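PDB 3IV0: SusD homolog from Bacteroides thetaiotaomicron VPI-5482, which probably binds glycans at the outer membrane as a SusD-family lipoprotein, although its own ligand is not known. Local coordinates for residues A[40-45]-A[279-284]; A[50-55]-A[69-74]; A[54-59]-A[331-336]; A[292-297]-A[353-358]; A[322-327]-A[339-344]. All coordinates share one frame; numbering follows the deposited sequence.

Contact 1 (A[40-45]-A[279-284]); sequences QRPFLT and MMNAKF
This is a buried, mostly apolar contact between the start of helix 43-50 and the short 3-10 turn at 280-282, inside the helical body of the SusD-like fold. No direct hydrogen bond joins the two segments. Pro42 sits at the N-cap and centres an inverse gamma turn, and its ring leans on the 3-10 turn. Its CB lies 3.6 Å from Ala282 CA, and Ala282 CB meets Pro42 CA and CB. Met279 is a selenomethionine bent at its last torsion (chi3 60°). Its SE rests on the backbone, 3.5 Å from Gln40 C, and its CE reaches the CD of Pro42. Thr45 puts CG2 in the crowded position, 3.4 Å from Ala282 O. Its OG1 is anti to the backbone N, lies at the edge of the Phe284 ring, and hydrogen-bonds Asp49. One water links the backbones. It accepts from Thr45 N at 2.9 Å and donates to Ala282 O at 2.8 Å, so a first-turn N-H of the helix is satisfied through it. Beyond the contact, Phe43 and Leu44 pack on helix 117-142. Arg41 forms a salt bridge to Asp93 at the start of helix 93-108, and Lys283 touches Met38 of helix 19-39.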
# COMPACT_ATOMS: atom_id res chain seq x y z
N GLN A 40 12.44 3.00 -8.60
CA GLN A 40 12.84 2.50 -9.91
C GLN A 40 11.64 2.15 -10.79
O GLN A 40 11.82 1.86 -11.96
CB GLN A 40 13.78 1.28 -9.76
CG GLN A 40 15.16 1.64 -9.15
CD GLN A 40 16.16 0.45 -8.94
OE1 GLN A 40 15.79 -0.72 -8.80
NE2 GLN A 40 17.45 0.78 -8.88
N ARG A 41 10.45 2.05 -10.17
CA ARG A 41 9.16 1.75 -10.86
C ARG A 41 8.05 2.53 -10.14
O ARG A 41 8.07 2.63 -8.92
CB ARG A 41 8.76 0.27 -10.75
CG ARG A 41 9.60 -0.69 -11.48
CD ARG A 41 10.80 -1.16 -10.64
NE ARG A 41 11.73 -1.99 -11.40
CZ ARG A 41 11.54 -3.30 -11.61
NH1 ARG A 41 10.49 -3.91 -11.10
NH2 ARG A 41 12.41 -4.00 -12.34
N PRO A 42 7.05 3.02 -10.89
CA PRO A 42 5.85 3.55 -10.22
C PRO A 42 4.84 2.45 -9.89
O PRO A 42 3.65 2.57 -10.16
CB PRO A 42 5.32 4.51 -11.27
CG PRO A 42 5.64 3.85 -12.56
CD PRO A 42 6.97 3.19 -12.34
N PHE A 43 5.34 1.39 -9.30
CA PHE A 43 4.54 0.20 -9.03
C PHE A 43 3.36 0.46 -8.15
O PHE A 43 2.25 0.08 -8.47
CB PHE A 43 5.45 -0.87 -8.40
CG PHE A 43 4.74 -2.08 -7.85
CD1 PHE A 43 4.17 -2.05 -6.58
CD2 PHE A 43 4.65 -3.24 -8.58
CE1 PHE A 43 3.52 -3.17 -6.07
CE2 PHE A 43 4.04 -4.38 -8.05
CZ PHE A 43 3.45 -4.32 -6.82
N LEU A 44 3.58 1.10 -7.01
CA LEU A 44 2.49 1.25 -6.04
C LEU A 44 1.37 2.12 -6.57
O LEU A 44 0.18 1.76 -6.41
CB LEU A 44 3.03 1.75 -4.70
CG LEU A 44 2.04 1.80 -3.54
CD1 LEU A 44 1.25 0.50 -3.39
CD2 LEU A 44 2.85 2.07 -2.29
N THR A 45 1.67 3.23 -7.22
CA THR A 45 0.58 4.09 -7.64
C THR A 45 -0.12 3.54 -8.89
O THR A 45 -1.35 3.63 -8.99
CB THR A 45 1.03 5.57 -7.76
OG1 THR A 45 -0.14 6.40 -7.83
CG2 THR A 45 1.83 5.85 -8.99
N MSE A 279 10.58 8.38 -7.97
CA MSE A 279 10.24 8.87 -9.28
C MSE A 279 9.05 9.80 -9.18
O MSE A 279 8.09 9.52 -8.45
CB MSE A 279 9.85 7.73 -10.18
CG MSE A 279 10.97 6.91 -10.60
SE MSE A 279 10.44 5.36 -11.67
CE MSE A 279 9.64 6.27 -13.03
N MSE A 280 9.09 10.90 -9.91
CA MSE A 280 7.98 11.80 -9.96
C MSE A 280 6.68 11.06 -10.30
O MSE A 280 5.65 11.25 -9.64
CB MSE A 280 8.28 12.87 -11.00
CG MSE A 280 7.24 13.88 -11.06
SE MSE A 280 7.78 15.48 -12.01
CE MSE A 280 8.91 15.78 -11.21
N ASN A 281 6.73 10.20 -11.31
CA ASN A 281 5.55 9.49 -11.80
C ASN A 281 5.06 8.41 -10.82
O ASN A 281 3.97 7.90 -10.93
CB ASN A 281 5.85 8.90 -13.19
CG ASN A 281 4.63 8.46 -13.96
OD1 ASN A 281 3.53 9.08 -13.94
ND2 ASN A 281 4.82 7.41 -14.69
N ALA A 282 5.91 8.06 -9.87
CA ALA A 282 5.56 7.12 -8.80
C ALA A 282 4.77 7.73 -7.66
O ALA A 282 4.15 7.02 -6.85
CB ALA A 282 6.82 6.48 -8.20
N LYS A 283 4.82 9.06 -7.55
CA LYS A 283 4.16 9.79 -6.48
C LYS A 283 2.79 10.24 -6.97
O LYS A 283 2.68 11.12 -7.84
CB LYS A 283 5.00 10.99 -6.05
CG LYS A 283 6.30 10.54 -5.39
CD LYS A 283 7.14 11.69 -4.88
CE LYS A 283 8.02 12.26 -5.96
NZ LYS A 283 9.07 13.18 -5.39
N PHE A 284 1.75 9.68 -6.37
CA PHE A 284 0.39 10.06 -6.74
C PHE A 284 0.22 11.56 -6.79
O PHE A 284 -0.32 12.13 -7.79
CB PHE A 284 -0.57 9.45 -5.71
CG PHE A 284 -2.03 9.82 -5.90
CD1 PHE A 284 -2.82 9.10 -6.76
CD2 PHE A 284 -2.60 10.87 -5.20
CE1 PHE A 284 -4.16 9.39 -6.93
CE2 PHE A 284 -3.95 11.16 -5.38
CZ PHE A 284 -4.71 10.42 -6.27
O HOH W 1 4.42 4.24 -7.19

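Contact 2 (A[50-55]-A[69-74]); sequences MRCAPI and ANNDMG
The chain leaves helix 43-50 through a type II turn from Met50 to Ala53, which brings Cys52 CA within 4.3 Å of Ala69 CA at the end of helix 63-69. Cys52 takes the positive phi of that turn, and its CA points a C-H at Ala69 O, 3.4 Å away. Ala69 CB sits 3.5 Å from Ala53 O. The main side chain is Arg51. Its chain is extended throughout, with CG anti to the backbone N (chi1 -169°), and this carries the guanidinium across to Asn71. There it grips one atom side-on with two nitrogens: NE lies 2.9 Å and NH2 2.8 Å from Asn71 OD1. Both bonds are bent, with N-H to acceptor angles of about 145°. The NH2 bond follows a lone pair in the carbonyl plane, while NE comes from above that plane. Asn71 has positive phi and ends helix 63-69 in a Schellman motif, so the arginine holds the side-chain amide of the residue that closes the helix end. Met73, a selenomethionine bent at chi2 and chi3, covers one guanidinium face, its CE 3.8 Å above the plane. Trp461 adds a cation-pi contact. An alanine in place of Arg51 would remove both bonds to Asn71 and would probably leave this amide and the side chain of Met73 less well fixed. Asn71 ND2 also bonds Ala458 O, and Arg51 NH2 bonds Thr460 O.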
# COMPACT_ATOMS: atom_id res chain seq x y z
N MSE A 50 -4.35 3.75 -9.64
CA MSE A 50 -4.81 4.09 -10.99
C MSE A 50 -5.64 2.99 -11.65
O MSE A 50 -6.54 3.27 -12.45
CB MSE A 50 -3.59 4.44 -11.84
CG MSE A 50 -2.85 5.72 -11.38
SE MSE A 50 -1.28 6.01 -12.39
CE MSE A 50 -2.07 6.65 -14.03
N ARG A 51 -5.34 1.74 -11.35
CA ARG A 51 -5.95 0.63 -12.04
C ARG A 51 -7.42 0.53 -11.70
O ARG A 51 -7.81 0.53 -10.52
CB ARG A 51 -5.25 -0.66 -11.65
CG ARG A 51 -5.65 -1.82 -12.53
CD ARG A 51 -4.79 -3.03 -12.25
NE ARG A 51 -5.18 -4.17 -13.06
CZ ARG A 51 -4.60 -5.35 -12.99
NH1 ARG A 51 -3.63 -5.57 -12.12
NH2 ARG A 51 -5.02 -6.34 -13.73
N CYS A 52 -8.27 0.48 -12.73
CA CYS A 52 -9.73 0.47 -12.59
C CYS A 52 -10.29 1.71 -11.91
O CYS A 52 -11.42 1.68 -11.43
CB CYS A 52 -10.24 -0.81 -11.90
SG CYS A 52 -9.83 -2.32 -12.80
N ALA A 53 -9.49 2.79 -11.81
CA ALA A 53 -9.95 4.04 -11.27
C ALA A 53 -10.64 4.88 -12.38
O ALA A 53 -10.22 4.79 -13.55
CB ALA A 53 -8.77 4.83 -10.68
N PRO A 54 -11.65 5.65 -12.01
CA PRO A 54 -12.37 6.51 -12.98
C PRO A 54 -11.58 7.80 -13.25
O PRO A 54 -11.98 8.90 -12.87
CB PRO A 54 -13.69 6.76 -12.28
CG PRO A 54 -13.36 6.77 -10.85
CD PRO A 54 -12.25 5.73 -10.67
N ILE A 55 -10.46 7.61 -13.95
CA ILE A 55 -9.51 8.67 -14.23
C ILE A 55 -9.34 8.84 -15.73
O ILE A 55 -9.50 7.90 -16.52
CB ILE A 55 -8.15 8.40 -13.55
CG1 ILE A 55 -7.49 7.10 -14.00
CG2 ILE A 55 -8.31 8.46 -12.03
CD1 ILE A 55 -6.07 6.92 -13.41
N ALA A 69 -6.92 2.49 -16.31
CA ALA A 69 -8.33 2.74 -16.01
C ALA A 69 -9.23 1.62 -16.49
O ALA A 69 -10.23 1.29 -15.84
CB ALA A 69 -8.79 4.07 -16.64
N ASN A 70 -8.89 1.08 -17.65
CA ASN A 70 -9.69 0.09 -18.35
C ASN A 70 -9.25 -1.33 -18.14
O ASN A 70 -9.79 -2.26 -18.75
CB ASN A 70 -9.67 0.39 -19.85
CG ASN A 70 -10.35 1.70 -20.20
OD1 ASN A 70 -11.27 2.14 -19.52
ND2 ASN A 70 -9.88 2.33 -21.28
N ASN A 71 -8.24 -1.54 -17.29
CA ASN A 71 -7.69 -2.88 -17.10
C ASN A 71 -7.21 -3.53 -18.39
O ASN A 71 -7.21 -4.76 -18.51
CB ASN A 71 -8.69 -3.77 -16.33
CG ASN A 71 -8.03 -5.01 -15.74
OD1 ASN A 71 -6.91 -4.92 -15.23
ND2 ASN A 71 -8.67 -6.16 -15.86
N ASP A 72 -6.71 -2.70 -19.32
CA ASP A 72 -6.18 -3.16 -20.59
C ASP A 72 -4.69 -3.44 -20.43
O ASP A 72 -3.84 -2.77 -21.05
CB ASP A 72 -6.42 -2.09 -21.67
CG ASP A 72 -6.38 -2.62 -23.12
OD1 ASP A 72 -5.91 -3.75 -23.43
OD2 ASP A 72 -6.80 -1.82 -23.99
N MSE A 73 -4.39 -4.45 -19.61
CA MSE A 73 -3.02 -4.64 -19.18
C MSE A 73 -2.20 -5.24 -20.30
O MSE A 73 -0.97 -5.06 -20.36
CB MSE A 73 -2.96 -5.49 -17.89
CG MSE A 73 -3.85 -5.04 -16.80
SE MSE A 73 -3.45 -3.17 -16.28
CE MSE A 73 -1.89 -3.56 -15.19
N GLY A 74 -2.83 -5.95 -21.23
CA GLY A 74 -2.13 -6.47 -22.37
C GLY A 74 -1.68 -5.35 -23.31
O GLY A 74 -0.58 -5.40 -23.88

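Contact 3 (A[54-59]-A[331-336]); sequences PITAYS and TSVSSS
Three side chains carry this surface contact: Thr56 meets Val333, and the Tyr58 ring meets the backbone of 333-335. Thr56 and Val333 cross at about a right angle. Each has a methyl anti to its own backbone N, and these two methyls meet tip to tip. Thr56 CG2 is 3.3 Å from Val333 CG1, tighter than usual van der Waals contact. The other valine methyl, CG2, lies beside Thr56 CB at 3.8 Å. Tyr58 has CG anti to the carbonyl carbon (chi1 -75°), which turns its ring edge to the loop. Ser334 O lies near the ring plane, 3.5 Å from Tyr58 CE1, and Ser335 N also faces this edge. No direct hydrogen bond crosses, and two waters do the polar work. One accepts from Tyr58 OH at 2.6 Å and donates to Ser332 O at 2.6 Å. The second donates to Tyr58 O and accepts from Ser335 N at 3.0 Å. It also makes a weak bond to Val333 O. The tyrosine hydroxyl has a further partner, the backbone N of Lys339, so it spans two parts of the same long loop. Within that loop Ser332 OG accepts from Ser334 N at 2.9 Å. This is an ST turn, and it shapes the loop where it lies along strand 55-57, the strand that pairs antiparallel with 300-302 in a small two-stranded sheet.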
# COMPACT_ATOMS: atom_id res chain seq x y z
N PRO A 54 -11.65 5.65 -12.01
CA PRO A 54 -12.37 6.51 -12.98
C PRO A 54 -11.58 7.80 -13.25
O PRO A 54 -11.98 8.90 -12.87
CB PRO A 54 -13.69 6.76 -12.28
CG PRO A 54 -13.36 6.77 -10.85
CD PRO A 54 -12.25 5.73 -10.67
N ILE A 55 -10.46 7.61 -13.95
CA ILE A 55 -9.51 8.67 -14.23
C ILE A 55 -9.34 8.84 -15.73
O ILE A 55 -9.50 7.90 -16.52
CB ILE A 55 -8.15 8.40 -13.55
CG1 ILE A 55 -7.49 7.10 -14.00
CG2 ILE A 55 -8.31 8.46 -12.03
CD1 ILE A 55 -6.07 6.92 -13.41
N THR A 56 -9.00 10.07 -16.10
CA THR A 56 -8.77 10.42 -17.49
C THR A 56 -7.53 11.30 -17.61
O THR A 56 -7.37 12.21 -16.82
CB THR A 56 -9.97 11.21 -18.06
OG1 THR A 56 -11.17 10.45 -17.88
CG2 THR A 56 -9.77 11.53 -19.51
N ALA A 57 -6.67 11.00 -18.58
CA ALA A 57 -5.48 11.81 -18.86
C ALA A 57 -5.85 13.11 -19.52
O ALA A 57 -6.74 13.14 -20.36
CB ALA A 57 -4.52 11.04 -19.75
N TYR A 58 -5.15 14.17 -19.17
CA TYR A 58 -5.32 15.43 -19.88
C TYR A 58 -4.66 15.39 -21.26
O TYR A 58 -5.08 16.12 -22.14
CB TYR A 58 -4.78 16.58 -19.04
CG TYR A 58 -5.68 16.95 -17.90
CD1 TYR A 58 -6.73 17.85 -18.09
CD2 TYR A 58 -5.48 16.45 -16.62
CE1 TYR A 58 -7.57 18.19 -17.06
CE2 TYR A 58 -6.31 16.79 -15.57
CZ TYR A 58 -7.35 17.68 -15.79
OH TYR A 58 -8.17 18.03 -14.73
N SER A 59 -3.69 14.51 -21.46
CA SER A 59 -3.03 14.33 -22.75
C SER A 59 -3.15 12.87 -23.19
O SER A 59 -2.51 12.01 -22.60
CB SER A 59 -1.55 14.75 -22.63
OG SER A 59 -1.40 16.17 -22.49
N THR A 331 -16.82 18.00 -14.34
CA THR A 331 -16.87 16.89 -15.28
C THR A 331 -15.99 17.20 -16.49
O THR A 331 -15.94 16.42 -17.44
CB THR A 331 -18.29 16.57 -15.72
OG1 THR A 331 -18.90 17.73 -16.29
CG2 THR A 331 -19.15 16.09 -14.56
N SER A 332 -15.28 18.31 -16.45
CA SER A 332 -14.33 18.65 -17.50
C SER A 332 -13.07 17.79 -17.43
O SER A 332 -12.50 17.57 -16.35
CB SER A 332 -13.94 20.14 -17.42
OG SER A 332 -12.85 20.43 -18.29
N VAL A 333 -12.64 17.30 -18.59
CA VAL A 333 -11.31 16.72 -18.73
C VAL A 333 -10.46 17.59 -19.64
O VAL A 333 -9.51 17.11 -20.27
CB VAL A 333 -11.36 15.29 -19.28
CG1 VAL A 333 -9.95 14.78 -19.54
CG2 VAL A 333 -12.07 14.39 -18.30
N SER A 334 -10.79 18.88 -19.67
CA SER A 334 -10.12 19.84 -20.53
C SER A 334 -8.87 20.46 -19.91
O SER A 334 -8.87 20.92 -18.77
CB SER A 334 -11.07 20.98 -20.90
OG SER A 334 -12.29 20.46 -21.39
N SER A 335 -7.81 20.43 -20.70
CA SER A 335 -6.64 21.29 -20.56
C SER A 335 -6.92 22.69 -20.00
O SER A 335 -6.17 23.20 -19.17
CB SER A 335 -6.09 21.49 -21.97
OG SER A 335 -7.18 21.77 -22.85
N SER A 336 -7.96 23.33 -20.51
CA SER A 336 -8.27 24.70 -20.12
C SER A 336 -8.89 24.82 -18.72
O SER A 336 -8.88 25.90 -18.13
CB SER A 336 -9.24 25.30 -21.15
OG SER A 336 -10.47 24.61 -21.12
O HOH W 2 -10.53 18.99 -15.39
O HOH W 3 -6.90 17.97 -22.13

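Contact 4 (A[292-297]-A[353-358]); sequences CLNKSM and GTITSN. With EDO (1,2-ethanediol), chain F.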
# COMPACT_ATOMS: atom_id res chain seq x y z
N CYS A 292 1.33 23.93 -8.19
CA CYS A 292 2.61 24.03 -7.48
C CYS A 292 3.79 23.44 -8.25
O CYS A 292 4.93 23.52 -7.80
CB CYS A 292 2.49 23.35 -6.12
SG CYS A 292 2.00 21.59 -6.24
N LEU A 293 3.53 22.87 -9.43
CA LEU A 293 4.55 22.23 -10.26
C LEU A 293 4.83 23.03 -11.53
O LEU A 293 5.57 22.58 -12.41
CB LEU A 293 4.11 20.80 -10.66
CG LEU A 293 3.89 19.76 -9.55
CD1 LEU A 293 3.42 18.43 -10.14
CD2 LEU A 293 5.18 19.59 -8.72
N ASN A 294 4.35 24.26 -11.64
CA ASN A 294 4.59 25.04 -12.86
C ASN A 294 4.10 24.31 -14.13
O ASN A 294 4.82 24.30 -15.14
CB ASN A 294 6.09 25.34 -13.05
CG ASN A 294 6.74 25.99 -11.84
OD1 ASN A 294 7.79 25.54 -11.37
ND2 ASN A 294 6.13 27.05 -11.34
N LYS A 295 2.94 23.64 -14.07
CA LYS A 295 2.42 22.94 -15.24
C LYS A 295 1.08 23.56 -15.48
O LYS A 295 0.48 24.09 -14.56
CB LYS A 295 2.22 21.45 -14.96
CG LYS A 295 3.49 20.67 -14.87
CD LYS A 295 3.26 19.22 -15.30
CE LYS A 295 2.55 18.42 -14.22
NZ LYS A 295 2.52 16.94 -14.55
N SER A 296 0.56 23.42 -16.70
CA SER A 296 -0.74 23.95 -17.00
C SER A 296 -1.87 23.01 -16.58
O SER A 296 -2.98 23.43 -16.37
CB SER A 296 -0.85 24.23 -18.51
OG SER A 296 0.11 25.21 -18.92
N MSE A 297 -1.58 21.70 -16.52
CA MSE A 297 -2.58 20.70 -16.11
C MSE A 297 -1.83 19.48 -15.56
O MSE A 297 -0.68 19.25 -15.91
CB MSE A 297 -3.49 20.28 -17.28
CG MSE A 297 -2.77 19.56 -18.43
SE MSE A 297 -3.56 19.79 -20.24
CE MSE A 297 -2.04 19.18 -21.24
N GLY A 353 16.47 22.69 -9.70
CA GLY A 353 15.21 23.41 -9.75
C GLY A 353 13.98 22.52 -9.89
O GLY A 353 12.89 23.04 -10.01
N THR A 354 14.16 21.20 -9.87
CA THR A 354 13.02 20.30 -10.04
C THR A 354 12.11 20.36 -8.83
O THR A 354 12.54 20.18 -7.69
CB THR A 354 13.46 18.86 -10.21
OG1 THR A 354 14.43 18.77 -11.26
CG2 THR A 354 12.27 17.97 -10.53
N ILE A 355 10.83 20.57 -9.09
CA ILE A 355 9.85 20.68 -8.03
C ILE A 355 9.09 19.36 -7.85
O ILE A 355 8.68 18.75 -8.83
CB ILE A 355 8.82 21.80 -8.33
CG1 ILE A 355 9.52 23.13 -8.62
CG2 ILE A 355 7.86 21.97 -7.18
CD1 ILE A 355 8.55 24.18 -9.10
N THR A 356 8.90 18.96 -6.59
CA THR A 356 7.92 17.92 -6.30
C THR A 356 6.85 18.49 -5.39
O THR A 356 7.12 19.30 -4.50
CB THR A 356 8.55 16.66 -5.64
OG1 THR A 356 7.54 15.68 -5.36
CG2 THR A 356 9.25 17.00 -4.37
N SER A 357 5.65 18.00 -5.58
CA SER A 357 4.56 18.38 -4.71
C SER A 357 4.50 17.57 -3.43
O SER A 357 3.72 17.89 -2.54
CB SER A 357 3.20 18.28 -5.42
OG SER A 357 2.84 16.91 -5.65
N ASN A 358 5.31 16.50 -3.35
CA ASN A 358 5.30 15.66 -2.18
C ASN A 358 6.68 15.10 -1.86
O ASN A 358 7.08 14.06 -2.37
CB ASN A 358 4.26 14.54 -2.32
CG ASN A 358 4.12 13.74 -1.03
OD1 ASN A 358 4.77 14.06 -0.04
ND2 ASN A 358 3.24 12.74 -1.02
C1 EDO F . 4.82 14.38 -12.41
O1 EDO F . 4.40 15.63 -12.89
C2 EDO F . 4.44 13.13 -13.19
O2 EDO F . 3.27 13.31 -13.96
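Thr356 OG1 is the best-held polar atom, with three hydrogen bonds. It accepts from Asn358 N at 3.1 Å with an almost straight N-H (166°), which makes an ST turn. Lys283 NZ also donates to it, and it is bonded to Asp286 OD2. Ser357 OG is held by Asp286 OD1 and Ser285 OG. These bonds fix the end of strand 354-356, half of a hairpin with strand 348-350 that carries a G1 bulge at Gly353 and Thr354. No hydrogen bond links this strand directly to loop 292-297. The loop meets it through Ile355, whose two branches go to different partners. CG2 lies 3.4 Å from Cys292 O and 3.9 Å from Leu293 CD2. CD1 reaches Asn294, which crosses it at about a right angle. The gap from CD1 to Asn294 OD1 is only 2.8 Å, and Asn294 is modelled in two conformers. Leu293 CD2 also sits 3.6 Å from Ser357 N, and Cys292 SG rests 3.6 Å from Ser357 CB. An alanine in place of Ile355 would remove both branches and would probably loosen the loop at Cys292 and Leu293. Lys295 NZ donates a hydrogen bond to O1 of an ethanediol at 2.8 Å, a molecule probably from the crystallisation liquor. Polar bonds thus hold the strand end to Lys283, Ser285 and Asp286, while loop 292-297 meets it by van der Waals contact, mainly through Ile355 and Leu293.

Contact 5 (A[322-327]-A[339-344]); sequences LWFDEK and KEIKKF
The Trp323 indole carries the extended chain of Lys343 along one face, both pointing the same way. Beside them the antiparallel backbones join in a single beta bridge, Phe324 with Ile341, closing the loop between 327 and 339. Lys343 CG stands 3.6 Å above the centroid of the Trp323 five-membered ring, a CH-pi contact 8° off the normal. Its NZ is 4.1 Å from the six-membered centroid, an off-centre cation-pi contact, and forms a salt bridge with Glu426. Lys343 CG also lies over a face of Phe344. The Phe324 ring has a water at its edge and meets Ile341 CG1 obliquely. Trp323 O takes Lys342 N at 2.9 Å and, weakly, Lys343 N, and Asp325 N bonds Glu340 O weakly. Asp325 CG is in the crowded position (chi1 74°), and both carboxylate oxygens accept from above their plane. OD1 accepts Lys327 N at 2.9 Å in an Asx turn, and OD2 accepts Glu340 N at 2.9 Å. A water donates to Asp325 OD2 and Glu340 OE2, which would probably ease repulsion between the acids. Glu340 is also held by Ser291 and Tyr290. Another water donates to Phe324 O at 2.7 Å and accepts from Lys342 NZ at 2.8 Å.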
# COMPACT_ATOMS: atom_id res chain seq x y z
N LEU A 322 -10.17 20.31 2.24
CA LEU A 322 -8.75 20.28 2.54
C LEU A 322 -7.95 19.45 1.58
O LEU A 322 -6.74 19.67 1.45
CB LEU A 322 -8.50 19.79 3.96
CG LEU A 322 -8.98 20.71 5.07
CD1 LEU A 322 -9.00 20.02 6.41
CD2 LEU A 322 -8.09 21.97 5.17
N TRP A 323 -8.57 18.49 0.93
CA TRP A 323 -7.84 17.58 0.07
C TRP A 323 -8.05 17.83 -1.40
O TRP A 323 -7.29 17.33 -2.23
CB TRP A 323 -8.18 16.13 0.40
CG TRP A 323 -7.69 15.68 1.72
CD1 TRP A 323 -6.92 16.36 2.58
CD2 TRP A 323 -7.89 14.37 2.29
NE1 TRP A 323 -6.65 15.58 3.70
CE2 TRP A 323 -7.24 14.36 3.53
CE3 TRP A 323 -8.57 13.23 1.87
CZ2 TRP A 323 -7.22 13.23 4.34
CZ3 TRP A 323 -8.54 12.11 2.67
CH2 TRP A 323 -7.90 12.13 3.90
N PHE A 324 -9.07 18.62 -1.75
CA PHE A 324 -9.39 18.88 -3.14
C PHE A 324 -9.50 20.38 -3.36
O PHE A 324 -9.72 21.15 -2.42
CB PHE A 324 -10.71 18.21 -3.55
CG PHE A 324 -10.70 16.73 -3.39
CD1 PHE A 324 -11.03 16.16 -2.18
CD2 PHE A 324 -10.39 15.91 -4.46
CE1 PHE A 324 -10.99 14.80 -2.01
CE2 PHE A 324 -10.36 14.51 -4.30
CZ PHE A 324 -10.68 13.98 -3.07
N ASP A 325 -9.32 20.79 -4.61
CA ASP A 325 -9.63 22.19 -4.97
C ASP A 325 -11.13 22.37 -5.24
O ASP A 325 -11.96 21.46 -5.11
CB ASP A 325 -8.73 22.63 -6.14
CG ASP A 325 -9.13 22.02 -7.48
OD1 ASP A 325 -10.22 21.46 -7.64
OD2 ASP A 325 -8.31 22.11 -8.43
N GLU A 326 -11.50 23.61 -5.55
CA GLU A 326 -12.92 23.94 -5.67
C GLU A 326 -13.59 23.31 -6.89
O GLU A 326 -14.81 23.24 -6.97
CB GLU A 326 -13.09 25.46 -5.65
CG GLU A 326 -14.49 25.93 -5.34
CD GLU A 326 -14.53 27.41 -5.00
OE1 GLU A 326 -14.34 27.76 -3.82
OE2 GLU A 326 -14.76 28.22 -5.93
N LYS A 327 -12.80 22.75 -7.81
CA LYS A 327 -13.32 22.08 -8.99
C LYS A 327 -13.47 20.57 -8.79
O LYS A 327 -13.62 19.83 -9.74
CB LYS A 327 -12.40 22.35 -10.18
CG LYS A 327 -12.27 23.83 -10.49
CD LYS A 327 -11.03 24.14 -11.32
CE LYS A 327 -9.77 24.34 -10.47
NZ LYS A 327 -9.52 25.77 -10.11
N LYS A 339 -8.23 20.28 -12.77
CA LYS A 339 -8.48 20.22 -11.34
C LYS A 339 -7.39 19.37 -10.69
O LYS A 339 -6.78 18.54 -11.36
CB LYS A 339 -9.84 19.66 -11.01
CG LYS A 339 -10.09 18.28 -11.49
CD LYS A 339 -11.54 17.93 -11.16
CE LYS A 339 -11.93 16.57 -11.60
NZ LYS A 339 -13.34 16.24 -11.14
N GLU A 340 -7.13 19.66 -9.43
CA GLU A 340 -6.03 18.99 -8.74
C GLU A 340 -6.43 18.54 -7.36
O GLU A 340 -7.40 19.01 -6.78
CB GLU A 340 -4.81 19.89 -8.68
CG GLU A 340 -5.00 21.20 -7.97
CD GLU A 340 -3.79 22.11 -8.07
OE1 GLU A 340 -2.71 21.69 -8.58
OE2 GLU A 340 -3.92 23.29 -7.63
N ILE A 341 -5.65 17.59 -6.84
CA ILE A 341 -5.82 17.07 -5.49
C ILE A 341 -4.64 17.56 -4.66
O ILE A 341 -3.49 17.36 -5.09
CB ILE A 341 -5.85 15.54 -5.53
CG1 ILE A 341 -7.12 15.10 -6.26
CG2 ILE A 341 -5.76 14.96 -4.13
CD1 ILE A 341 -7.20 13.59 -6.56
N LYS A 342 -4.90 18.19 -3.54
CA LYS A 342 -3.88 18.85 -2.73
C LYS A 342 -3.61 18.16 -1.37
O LYS A 342 -2.81 18.61 -0.55
CB LYS A 342 -4.27 20.31 -2.50
CG LYS A 342 -5.48 20.50 -1.70
CD LYS A 342 -5.78 22.02 -1.56
CE LYS A 342 -7.04 22.27 -0.77
NZ LYS A 342 -7.36 23.72 -0.71
N LYS A 343 -4.22 16.99 -1.23
CA LYS A 343 -4.12 16.17 -0.01
C LYS A 343 -2.69 15.98 0.47
O LYS A 343 -2.43 16.05 1.65
CB LYS A 343 -4.73 14.78 -0.29
CG LYS A 343 -4.59 13.77 0.84
CD LYS A 343 -5.34 12.50 0.54
CE LYS A 343 -5.07 11.45 1.62
NZ LYS A 343 -5.79 10.18 1.37
N PHE A 344 -1.76 15.73 -0.44
CA PHE A 344 -0.41 15.33 -0.06
C PHE A 344 0.61 16.46 -0.10
O PHE A 344 1.81 16.21 -0.01
CB PHE A 344 0.05 14.21 -0.98
CG PHE A 344 -0.80 12.97 -0.90
CD1 PHE A 344 -0.55 12.02 0.05
CD2 PHE A 344 -1.85 12.77 -1.77
CE1 PHE A 344 -1.37 10.90 0.15
CE2 PHE A 344 -2.66 11.66 -1.70
CZ PHE A 344 -2.43 10.72 -0.74
O HOH W 4 -10.12 23.57 -1.24
O HOH W 5 -10.16 18.75 -7.14
O HOH W 6 -6.36 24.43 -8.08

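In the fold
Contacts 2 and 3 share Pro54 and Ile55. Contact 1 meets contact 2 at Thr45 O and Met50 N (3.1 Å, a probable hydrogen bond) but does not touch contact 3, about 7 Å away between nearest atoms. A probable hydrogen bond from Lys283 NZ to Thr356 OG1 (2.9 Å) links contacts 1 and 4. Contact 1 meets contact 5 where Phe284 CD2 packs on Phe344 CE2 at 3.6 Å. Tyr58 OH bonds Lys339 N, tying contact 3 to contact 5, which is nested inside the loop of contact 4. Met297 of contact 4 packs on Tyr58 and Ser335. Contacts 2 and 4 lie farthest apart (centres about 25 Å). The ethanediol at Lys295 lies about 4 Å from the Asn281 side chain.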